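Local structure of possible hydrolase (Mycobacterium tuberculosis, 6WYN) at residues L110-P115 and P139-L144; V85-G90 and V103-P108. The protein hydrolyses carboxylic esters, preferring short straight-chain alkyl esters, and is likely involved in ester and lipid metabolism. All blocks are in the same frame, centred on the assembly; numbering follows the deposited sequence.

Contact 1: residues L110-P115 and P139-L144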
ATOM      1  N   LEU A 110      -6.446  -7.389  -7.186  1.00 11.16           N
ATOM      2  CA  LEU A 110      -5.843  -8.129  -6.058  1.00 11.49           C
ATOM      3  C   LEU A 110      -5.126  -7.088  -5.217  1.00 10.57           C
ATOM      4  O   LEU A 110      -4.172  -6.455  -5.727  1.00 11.02           O
ATOM      5  CB  LEU A 110      -4.898  -9.216  -6.579  1.00 11.58           C
ATOM      6  CG  LEU A 110      -4.433 -10.206  -5.515  1.00 13.11           C
ATOM      7  CD1 LEU A 110      -5.567 -11.118  -5.099  1.00 13.09           C
ATOM      8  CD2 LEU A 110      -3.250 -11.053  -5.981  1.00 12.51           C
ATOM      9  N   ALA A 111      -5.552  -6.934  -3.987  1.00 10.20           N
ATOM     10  CA  ALA A 111      -4.890  -6.057  -3.009  1.00 10.04           C
ATOM     11  C   ALA A 111      -4.135  -6.948  -2.019  1.00 10.30           C
ATOM     12  O   ALA A 111      -4.738  -7.669  -1.227  1.00  8.85           O
ATOM     13  CB  ALA A 111      -5.903  -5.141  -2.370  1.00  9.72           C
ATOM     14  N   VAL A 112      -2.822  -6.874  -2.128  1.00 10.78           N
ATOM     15  CA  VAL A 112      -2.002  -7.821  -1.350  1.00 11.32           C
ATOM     16  C   VAL A 112      -1.571  -7.268  -0.005  1.00 11.40           C
ATOM     17  O   VAL A 112      -1.311  -6.086   0.065  1.00 12.83           O
ATOM     18  CB  VAL A 112      -0.757  -8.201  -2.166  1.00 13.14           C
ATOM     19  CG1 VAL A 112       0.057  -9.227  -1.437  1.00 15.40           C
ATOM     20  CG2 VAL A 112      -1.119  -8.703  -3.552  1.00 15.73           C
ATOM     21  N   ASP A 113      -1.551  -8.121   1.014  1.00 10.57           N
ATOM     22  CA  ASP A 113      -0.903  -7.769   2.301  1.00 10.44           C
ATOM     23  C   ASP A 113       0.601  -8.044   2.159  1.00 11.27           C
ATOM     24  O   ASP A 113       0.961  -9.175   1.878  1.00 11.10           O
ATOM     25  CB  ASP A 113      -1.472  -8.538   3.488  1.00 11.05           C
ATOM     26  CG  ASP A 113      -2.881  -8.148   3.938  1.00 11.43           C
ATOM     27  OD1 ASP A 113      -3.235  -6.952   3.792  1.00 10.34           O
ATOM     28  OD2 ASP A 113      -3.628  -9.043   4.457  1.00 10.41           O
ATOM     29  N   LEU A 114       1.431  -7.006   2.239  1.00 11.13           N
ATOM     30  CA  LEU A 114       2.886  -7.139   2.209  1.00 11.69           C
ATOM     31  C   LEU A 114       3.297  -7.998   3.409  1.00 11.22           C
ATOM     32  O   LEU A 114       2.674  -7.957   4.447  1.00 10.92           O
ATOM     33  CB  LEU A 114       3.558  -5.763   2.266  1.00 12.09           C
ATOM     34  CG  LEU A 114       3.380  -4.849   1.049  1.00 12.69           C
ATOM     35  CD1 LEU A 114       4.161  -3.596   1.313  1.00 14.34           C
ATOM     36  CD2 LEU A 114       3.798  -5.509  -0.272  1.00 13.75           C
ATOM     37  N   PRO A 115       4.418  -8.743   3.316  1.00 11.81           N
ATOM     38  CA  PRO A 115       5.008  -9.377   4.491  1.00 11.90           C
ATOM     39  C   PRO A 115       5.000  -8.399   5.658  1.00 12.40           C
ATOM     40  O   PRO A 115       5.261  -7.173   5.526  1.00 14.07           O
ATOM     41  CB  PRO A 115       6.407  -9.741   4.012  1.00 12.27           C
ATOM     42  CG  PRO A 115       6.213  -9.994   2.568  1.00 12.86           C
ATOM     43  CD  PRO A 115       5.177  -8.989   2.091  1.00 12.50           C
ATOM     44  N   PRO A 139       6.002 -15.355  -7.025  1.00 18.88           N
ATOM     45  CA  PRO A 139       5.362 -16.639  -7.345  1.00 18.87           C
ATOM     46  C   PRO A 139       3.862 -16.633  -6.973  1.00 16.26           C
ATOM     47  O   PRO A 139       3.051 -17.202  -7.634  1.00 18.14           O
ATOM     48  CB  PRO A 139       6.112 -17.685  -6.478  1.00 19.56           C
ATOM     49  CG  PRO A 139       7.190 -16.952  -5.743  1.00 20.78           C
ATOM     50  CD  PRO A 139       7.013 -15.455  -5.975  1.00 19.37           C
ATOM     51  N   VAL A 140       3.502 -15.920  -5.918  1.00 17.41           N
ATOM     52  CA  VAL A 140       2.072 -15.806  -5.508  1.00 16.61           C
ATOM     53  C   VAL A 140       1.294 -15.040  -6.579  1.00 16.37           C
ATOM     54  O   VAL A 140       0.211 -15.475  -6.976  1.00 14.55           O
ATOM     55  CB  VAL A 140       1.980 -15.150  -4.130  1.00 17.89           C
ATOM     56  CG1 VAL A 140       0.513 -14.877  -3.709  1.00 17.33           C
ATOM     57  CG2 VAL A 140       2.692 -16.022  -3.093  1.00 19.24           C
ATOM     58  N   LEU A 141       1.847 -13.917  -7.044  1.00 17.66           N
ATOM     59  CA  LEU A 141       1.203 -13.104  -8.098  1.00 17.71           C
ATOM     60  C   LEU A 141       1.117 -13.900  -9.392  1.00 17.48           C
ATOM     61  O   LEU A 141       0.111 -13.766 -10.073  1.00 17.71           O
ATOM     62  CB  LEU A 141       1.974 -11.790  -8.280  1.00 18.28           C
ATOM     63  CG  LEU A 141       2.034 -10.916  -7.029  1.00 20.18           C
ATOM     64  CD1 LEU A 141       2.875  -9.662  -7.243  1.00 22.34           C
ATOM     65  CD2 LEU A 141       0.634 -10.527  -6.578  1.00 20.98           C
ATOM     66  N   ARG A 142       2.128 -14.693  -9.733  1.00 23.02           N
ATOM     67  CA  ARG A 142       2.067 -15.593 -10.909  1.00 25.87           C
ATOM     68  C   ARG A 142       0.879 -16.531 -10.759  1.00 24.06           C
ATOM     69  O   ARG A 142       0.258 -16.808 -11.754  1.00 28.88           O
ATOM     70  CB  ARG A 142       3.278 -16.515 -11.053  1.00 32.05           C
ATOM     71  CG  ARG A 142       4.582 -15.815 -11.369  1.00 35.91           C
ATOM     72  CD  ARG A 142       5.543 -16.642 -12.229  1.00 37.17           C
ATOM     73  NE  ARG A 142       6.598 -15.699 -12.561  1.00 39.62           N
ATOM     74  CZ  ARG A 142       6.678 -15.009 -13.693  1.00 41.44           C
ATOM     75  NH1 ARG A 142       5.825 -15.221 -14.677  1.00 42.79           N
ATOM     76  NH2 ARG A 142       7.658 -14.136 -13.861  1.00 43.12           N
ATOM     77  N   GLU A 143       0.598 -17.007  -9.557  1.00 23.17           N
ATOM     78  CA  GLU A 143      -0.540 -17.929  -9.291  1.00 21.72           C
ATOM     79  C   GLU A 143      -1.851 -17.117  -9.278  1.00 20.94           C
ATOM     80  O   GLU A 143      -2.759 -17.509  -9.964  1.00 18.25           O
ATOM     81  CB  GLU A 143      -0.302 -18.683  -7.970  1.00 24.16           C
ATOM     82  CG  GLU A 143      -1.508 -19.469  -7.431  1.00 26.32           C
ATOM     83  CD  GLU A 143      -1.424 -20.111  -6.024  1.00 27.96           C
ATOM     84  OE1 GLU A 143      -2.522 -20.556  -5.485  1.00 22.70           O
ATOM     85  OE2 GLU A 143      -0.287 -20.170  -5.434  1.00 27.28           O
ATOM     86  N   LEU A 144      -1.957 -16.044  -8.483  1.00 17.51           N
ATOM     87  CA  LEU A 144      -3.260 -15.386  -8.205  1.00 17.27           C
ATOM     88  C   LEU A 144      -3.592 -14.224  -9.181  1.00 19.30           C
ATOM     89  O   LEU A 144      -4.785 -13.844  -9.259  1.00 21.72           O
ATOM     90  CB  LEU A 144      -3.241 -14.918  -6.748  1.00 17.78           C
ATOM     91  CG  LEU A 144      -3.171 -16.032  -5.704  1.00 18.76           C
ATOM     92  CD1 LEU A 144      -2.978 -15.467  -4.312  1.00 19.04           C
ATOM     93  CD2 LEU A 144      -4.443 -16.883  -5.751  1.00 19.96           C
TER

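Contact 2: residues V85-G90 and V103-P108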
ATOM      1  N   VAL A  85      -5.761  -5.519 -11.983  1.00 15.23           N
ATOM      2  CA  VAL A  85      -4.820  -4.599 -11.305  1.00 14.43           C
ATOM      3  C   VAL A  85      -4.374  -5.225 -10.000  1.00 12.40           C
ATOM      4  O   VAL A  85      -5.216  -5.762  -9.280  1.00 10.95           O
ATOM      5  CB  VAL A  85      -5.494  -3.250 -11.021  1.00 15.01           C
ATOM      6  CG1 VAL A  85      -4.489  -2.241 -10.506  1.00 15.70           C
ATOM      7  CG2 VAL A  85      -6.211  -2.734 -12.274  1.00 18.10           C
ATOM      8  N   ILE A  86      -3.107  -5.100  -9.717  1.00 10.59           N
ATOM      9  CA  ILE A  86      -2.531  -5.421  -8.392  1.00 10.49           C
ATOM     10  C   ILE A  86      -2.255  -4.130  -7.637  1.00 10.08           C
ATOM     11  O   ILE A  86      -1.631  -3.243  -8.220  1.00 10.13           O
ATOM     12  CB  ILE A  86      -1.256  -6.244  -8.596  1.00 10.88           C
ATOM     13  CG1 ILE A  86      -1.516  -7.513  -9.410  1.00 11.99           C
ATOM     14  CG2 ILE A  86      -0.652  -6.547  -7.250  1.00 11.76           C
ATOM     15  CD1 ILE A  86      -0.246  -8.090 -10.031  1.00 12.54           C
ATOM     16  N   PHE A  87      -2.644  -4.065  -6.369  1.00  9.98           N
ATOM     17  CA  PHE A  87      -2.411  -2.910  -5.486  1.00  9.86           C
ATOM     18  C   PHE A  87      -1.514  -3.361  -4.337  1.00 10.15           C
ATOM     19  O   PHE A  87      -1.826  -4.420  -3.735  1.00 10.85           O
ATOM     20  CB  PHE A  87      -3.742  -2.383  -4.958  1.00  9.75           C
ATOM     21  CG  PHE A  87      -4.628  -1.720  -5.972  1.00 10.17           C
ATOM     22  CD1 PHE A  87      -5.564  -2.442  -6.682  1.00 10.16           C
ATOM     23  CD2 PHE A  87      -4.557  -0.344  -6.169  1.00 10.21           C
ATOM     24  CE1 PHE A  87      -6.415  -1.824  -7.596  1.00 10.96           C
ATOM     25  CE2 PHE A  87      -5.369   0.268  -7.110  1.00 10.03           C
ATOM     26  CZ  PHE A  87      -6.306  -0.461  -7.802  1.00 10.70           C
ATOM     27  N   LEU A  88      -0.479  -2.581  -4.044  1.00  9.60           N
ATOM     28  CA  LEU A  88       0.463  -2.821  -2.928  1.00 10.42           C
ATOM     29  C   LEU A  88       0.450  -1.600  -2.020  1.00 10.40           C
ATOM     30  O   LEU A  88       0.870  -0.530  -2.471  1.00 10.77           O
ATOM     31  CB  LEU A  88       1.848  -3.112  -3.487  1.00 10.52           C
ATOM     32  CG  LEU A  88       1.890  -4.220  -4.550  1.00 12.05           C
ATOM     33  CD1 LEU A  88       3.305  -4.475  -5.008  1.00 13.36           C
ATOM     34  CD2 LEU A  88       1.369  -5.542  -3.980  1.00 13.48           C
ATOM     35  N   HIS A  89       0.003  -1.778  -0.786  1.00 10.19           N
ATOM     36  CA  HIS A  89      -0.057  -0.714   0.243  1.00 10.32           C
ATOM     37  C   HIS A  89       1.320  -0.254   0.755  1.00 11.29           C
ATOM     38  O   HIS A  89       2.394  -0.812   0.402  1.00 11.76           O
ATOM     39  CB  HIS A  89      -0.893  -1.247   1.406  1.00 10.36           C
ATOM     40  CG  HIS A  89      -0.258  -2.395   2.109  1.00 11.43           C
ATOM     41  ND1 HIS A  89       0.747  -2.212   3.047  1.00 11.62           N
ATOM     42  CD2 HIS A  89      -0.522  -3.731   2.059  1.00 11.25           C
ATOM     43  CE1 HIS A  89       1.090  -3.411   3.522  1.00 12.70           C
ATOM     44  NE2 HIS A  89       0.308  -4.336   2.959  1.00 12.65           N
ATOM     45  N   GLY A  90       1.291   0.740   1.632  1.00 13.07           N
ATOM     46  CA  GLY A  90       2.521   1.303   2.219  1.00 14.46           C
ATOM     47  C   GLY A  90       2.934   0.623   3.518  1.00 14.98           C
ATOM     48  O   GLY A  90       2.173  -0.200   4.108  1.00 14.43           O
ATOM     49  N   VAL A 103     -13.414  -0.171  -4.953  1.00 12.85           N
ATOM     50  CA  VAL A 103     -14.903  -0.124  -5.055  1.00 14.32           C
ATOM     51  C   VAL A 103     -15.268   0.937  -6.101  1.00 16.31           C
ATOM     52  O   VAL A 103     -16.062   0.650  -7.019  1.00 17.28           O
ATOM     53  CB  VAL A 103     -15.530   0.112  -3.666  1.00 14.09           C
ATOM     54  CG1 VAL A 103     -17.015   0.538  -3.715  1.00 17.22           C
ATOM     55  CG2 VAL A 103     -15.410  -1.148  -2.842  1.00 14.77           C
ATOM     56  N   GLY A 104     -14.634   2.111  -6.054  1.00 16.24           N
ATOM     57  CA  GLY A 104     -14.877   3.163  -7.054  1.00 16.43           C
ATOM     58  C   GLY A 104     -14.451   2.796  -8.441  1.00 17.24           C
ATOM     59  O   GLY A 104     -15.125   3.222  -9.434  1.00 16.79           O
ATOM     60  N   LEU A 105     -13.310   2.148  -8.594  1.00 15.63           N
ATOM     61  CA  LEU A 105     -12.830   1.828  -9.947  1.00 18.06           C
ATOM     62  C   LEU A 105     -13.698   0.757 -10.619  1.00 19.73           C
ATOM     63  O   LEU A 105     -13.796   0.768 -11.873  1.00 20.22           O
ATOM     64  CB  LEU A 105     -11.382   1.397  -9.811  1.00 20.66           C
ATOM     65  CG  LEU A 105     -10.623   1.200 -11.101  1.00 21.79           C
ATOM     66  CD1 LEU A 105     -10.503   2.518 -11.847  1.00 24.01           C
ATOM     67  CD2 LEU A 105      -9.254   0.602 -10.800  1.00 23.57           C
ATOM     68  N   GLY A 106     -14.257  -0.181  -9.849  1.00 19.72           N
ATOM     69  CA  GLY A 106     -15.144  -1.215 -10.409  1.00 21.99           C
ATOM     70  C   GLY A 106     -14.419  -2.234 -11.267  1.00 20.88           C
ATOM     71  O   GLY A 106     -15.054  -2.867 -12.044  1.00 20.60           O
ATOM     72  N   GLU A 107     -13.112  -2.407 -11.135  1.00 21.59           N
ATOM     73  CA  GLU A 107     -12.355  -3.430 -11.883  1.00 21.29           C
ATOM     74  C   GLU A 107     -12.019  -4.642 -10.997  1.00 20.49           C
ATOM     75  O   GLU A 107     -11.727  -4.532  -9.809  1.00 18.67           O
ATOM     76  CB  GLU A 107     -11.066  -2.816 -12.413  1.00 26.04           C
ATOM     77  CG  GLU A 107     -11.321  -1.690 -13.379  1.00 34.17           C
ATOM     78  CD  GLU A 107     -11.945  -2.153 -14.683  1.00 39.80           C
ATOM     79  OE1 GLU A 107     -11.418  -3.134 -15.259  1.00 38.61           O
ATOM     80  OE2 GLU A 107     -12.999  -1.574 -15.074  1.00 49.13           O
ATOM     81  N   PRO A 108     -11.907  -5.851 -11.571  1.00 20.79           N
ATOM     82  CA  PRO A 108     -11.329  -6.975 -10.817  1.00 19.74           C
ATOM     83  C   PRO A 108      -9.879  -6.675 -10.400  1.00 16.94           C
ATOM     84  O   PRO A 108      -9.059  -6.186 -11.196  1.00 15.16           O
ATOM     85  CB  PRO A 108     -11.434  -8.172 -11.766  1.00 19.78           C
ATOM     86  CG  PRO A 108     -11.625  -7.548 -13.151  1.00 22.42           C
ATOM     87  CD  PRO A 108     -12.324  -6.215 -12.940  1.00 20.66           C
TER

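Contact 1: residues L110-P115 and P139-L144
Leu110 and Val112, on the strand 109-112, meet Leu141 and Leu144 near the end of helix 130-144, packing a helix onto the central sheet of an alpha/beta hydrolase fold. The helix belongs to the crossover that follows this strand and returns to the sheet at strand 150-154. Over the short segments the two axes run nearly antiparallel, at 159°, and approach to 11.2 Å, a spacing bridged by side chains alone. No hydrogen bond crosses, and only 152 Å² is buried, summed over both sides.

The tight part is a cluster of methyl groups. CD2 of Leu141 lies against two strand residues, 4.0 Å from CD2 of Leu110 and 3.9 Å from CG2 of Val112. Torsions explain which branch arrives: in Leu141 chi2 is 177°, so CD1 continues away from CA and CD2 is the branch turned to the strand. Val112 answers with the methyl that stands beside its backbone N. The same CD2 of Leu110 also touches the base of Leu144, whose side chain it meets at about a right angle; Val68 of strand 65-70 packs on both leucines and extends the apolar layer.

Away from this cluster the contact opens quickly. Arg142 and Glu143 project from the exposed flank of the helix, where Arg142 forms a salt bridge to Asp170. Leu144 is partly exposed, placing it at the transition between core and surface. It still joins the cluster through its first side-chain carbon, CB of Leu144 lying 3.9 Å from CD2 of Leu110.

Contact 2: residues V85-G90 and V103-P108
Phe87 and Leu105 meet where strand 85-88 packs against the end of helix 99-105, inside a beta-alpha-beta unit that is completed by strand 109-112. The touching pair is CZ of Phe87 and CD2 of Leu105, 4.3 Å apart, and the methyl sits at the ring edge, near the ring plane, rather than over a face. Two conformations set up this meeting. Leu105 has CG trans to its backbone N (chi1 -172°), and with chi2 at 64° the CD2 branch is the one that extends furthest from CA. In Phe87, CG anti to the carbonyl carbon directs the ring axis, with CZ at its far end, to the leucine; the ring's turn then lays its plane near CD2. Trp98 meets the same ring obliquely, while Val101 and Ile102 of the helix add further apolar contact.

Val85 adds a looser contact. Its CG2, opposite the carbonyl carbon, remains 4.6 Å from Pro108 O, and its backbone N gives a weak hydrogen bond to that oxygen, 3.5 Å long with an N-H...O angle of 147°. Between helix and proline the chain turns at Gly106, where phi is positive, a conformation that favours glycine. Glu107 then follows, and its carboxylate forms a salt bridge with Arg84.

At the other end of the strand segment, His89 ND1 donates to Gly90 O (2.7 Å). The acceptor lies in the imidazole plane, although the donor is tilted from the carbonyl plane; with NE2 bonded to Leu114 N, both ring nitrogens are engaged and the ring's rotation is restricted.

The 133 Å² buried is shared between the Phe87-Leu105 pair and the Val85-Pro108 side, which carries more than half; mostly apolar packing with one weak polar bond implies little directional bonding.

Contacts 1 and 2 have centres about 13 Å apart and lie on opposite faces of the same sheet: helix 130-144 packs on one, helix 99-105 on the other. The neighbouring parallel strands 109-112 and 85-88 couple them through probable backbone hydrogen bonds, Leu110 N to Val85 O and Phe87 N to Leu110 O, both 2.9 Å. Further along, CD2 of His89 packs 3.2 Å from Val112 O. In sequence, both segments of 85-90/103-108 precede those of 110-115/139-144. Neither contact touches the probable catalytic triad of Ser155, Asp179 and His310, but strand 85-88 leads through His89 and Gly90 to Gly91, a residue involved in substrate selectivity.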